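Local coordinates for putative acid phosphatase WZB (Escherichia coli, PDB 2WMY), which probably hydrolyses phosphotyrosine in proteins to tyrosine and phosphate, being a low molecular weight protein tyrosine phosphatase, at residues S76-A79 with R80-L84. The protein carries 1 engineered substitution. Residues are numbered along the deposited sequence; the frame is centred on the assembly and turned at random.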
loop_
_atom_site.group_PDB
_atom_site.type_symbol
_atom_site.label_atom_id
_atom_site.label_comp_id
_atom_site.label_asym_id
_atom_site.label_seq_id
_atom_site.Cartn_x
_atom_site.Cartn_y
_atom_site.Cartn_z
ATOM N N SER A 76 4.172 -4.607 14.876
ATOM C CA SER A 76 3.132 -4.066 15.748
ATOM C C SER A 76 3.515 -2.674 16.236
ATOM O O SER A 76 2.666 -1.798 16.358
ATOM C CB SER A 76 2.886 -4.982 16.941
ATOM O OG SER A 76 4.003 -4.962 17.805
ATOM N N ALA A 77 4.803 -2.470 16.499
ATOM C CA ALA A 77 5.283 -1.194 17.016
ATOM C C ALA A 77 5.064 -0.077 16.004
ATOM O O ALA A 77 4.672 1.026 16.364
ATOM C CB ALA A 77 6.764 -1.296 17.393
ATOM N N LEU A 78 5.336 -0.370 14.737
ATOM C CA LEU A 78 5.143 0.596 13.664
ATOM C C LEU A 78 3.679 0.961 13.523
ATOM O O LEU A 78 3.339 2.119 13.280
ATOM C CB LEU A 78 5.627 0.016 12.338
ATOM C CG LEU A 78 5.512 0.954 11.140
ATOM C CD1 LEU A 78 6.275 2.255 11.398
ATOM C CD2 LEU A 78 6.032 0.259 9.888
ATOM N N ALA A 79 2.813 -0.038 13.656
ATOM C CA ALA A 79 1.386 0.170 13.453
ATOM C C ALA A 79 0.863 1.215 14.432
ATOM O O ALA A 79 -0.070 1.953 14.132
ATOM C CB ALA A 79 0.630 -1.147 13.612
ATOM N N ARG A 80 1.506 1.285 15.591
ATOM C CA ARG A 80 1.103 2.176 16.673
ATOM C C ARG A 80 1.154 3.647 16.269
ATOM O O ARG A 80 0.481 4.481 16.870
ATOM C CB ARG A 80 1.999 1.929 17.883
ATOM C CG ARG A 80 1.352 2.185 19.218
ATOM C CD ARG A 80 1.956 1.254 20.253
ATOM N NE ARG A 80 1.582 -0.130 19.981
ATOM C CZ ARG A 80 2.380 -1.172 20.177
ATOM N NH1 ARG A 80 3.614 -0.991 20.634
ATOM N NH2 ARG A 80 1.949 -2.396 19.902
ATOM N N GLN A 81 1.944 3.960 15.247
ATOM C CA GLN A 81 2.123 5.343 14.819
ATOM C C GLN A 81 1.132 5.755 13.733
ATOM O O GLN A 81 1.207 6.864 13.209
ATOM C CB GLN A 81 3.544 5.560 14.303
ATOM C CG GLN A 81 4.628 5.032 15.212
ATOM C CD GLN A 81 5.942 4.861 14.480
ATOM O OE1 GLN A 81 6.124 5.382 13.375
ATOM N NE2 GLN A 81 6.865 4.123 15.086
ATOM N N TYR A 82 0.213 4.865 13.384
ATOM C CA TYR A 82 -0.743 5.177 12.326
ATOM C C TYR A 82 -2.190 4.956 12.761
ATOM O O TYR A 82 -2.488 4.051 13.546
ATOM C CB TYR A 82 -0.389 4.413 11.041
ATOM C CG TYR A 82 0.973 4.816 10.507
ATOM C CD1 TYR A 82 1.100 5.802 9.535
ATOM C CD2 TYR A 82 2.135 4.245 11.017
ATOM C CE1 TYR A 82 2.353 6.187 9.062
ATOM C CE2 TYR A 82 3.385 4.628 10.560
ATOM C CZ TYR A 82 3.488 5.595 9.579
ATOM O OH TYR A 82 4.733 5.975 9.127
ATOM N N ASP A 83 -3.077 5.815 12.268
ATOM C CA ASP A 83 -4.487 5.777 12.649
ATOM C C ASP A 83 -5.274 4.801 11.789
ATOM O O ASP A 83 -6.385 4.405 12.148
ATOM C CB ASP A 83 -5.110 7.165 12.527
ATOM C CG ASP A 83 -4.343 8.218 13.303
ATOM O OD1 ASP A 83 -3.887 7.924 14.432
ATOM O OD2 ASP A 83 -4.199 9.342 12.780
ATOM N N LEU A 84 -4.693 4.419 10.657
ATOM C CA LEU A 84 -5.369 3.567 9.691
ATOM C C LEU A 84 -4.362 2.743 8.879
ATOM O O LEU A 84 -3.398 3.282 8.330
ATOM C CB LEU A 84 -6.221 4.429 8.752
ATOM C CG LEU A 84 -6.917 3.723 7.589
ATOM C CD1 LEU A 84 -8.083 2.880 8.103
ATOM C CD2 LEU A 84 -7.402 4.735 6.574
HETATM O O HOH W 1 0.197 -2.405 17.212
HETATM O O HOH W 2 5.837 2.714 18.018
#
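Leu78 meets Tyr82 and Gln81 where the short helix 76-79 unwinds into the loop that leads to strand 84-87. With its CG anti to the backbone N (chi1 -178°) and chi2 near 57°, methyl CD1 comes to 3.8 Å from the ring carbon CE2 of Tyr82. Leu78 O lies in the plane of the same ring, at its edge, 3.3 Å from Tyr82 CD2, so the phenol offers weakly positive C-H edge to a carbonyl as well as apolar carbon to a methyl. Gln81 crosses the leucine side chain at about a right angle, bringing OE1 to 3.7 Å from Leu78 CD1. Its polar amide suits this exposed position: NE2 donates weakly to a water, which in turn donates to Ala77 O.

Arg80 folds back along the helix, bent at chi2 and chi3, and lays one guanidinium face over Ser76 O and Ala77 CA, both offset toward the rim. A second water, donating to Ser76 O at 2.7 Å, weakly joins that carbonyl to Arg80 NH2. A long charged chain suits this exposed place, where it reaches back over the helix backbone. Backbone bonds accompany the end of the helix: Gln81 N bonds Leu78 O with an N-H...O angle of 163°, and Tyr82 N bonds Ala79 O at 3.0 Å, closing a type I turn from Ala79 to Tyr82. Arg80 N reaches Ala77 O, whereas its bond to Ser76 O is weak.

The methyl of Ala79 fits a buried place against Phe74 and Ala103. Beyond the turn, Tyr82 packs on Ser10 and Leu12 of strand 10-15, its hydroxyl bonded to Asn39 of strand 37-42, and the chain enters strand 84-87, beside 10-15 in the parallel sheet.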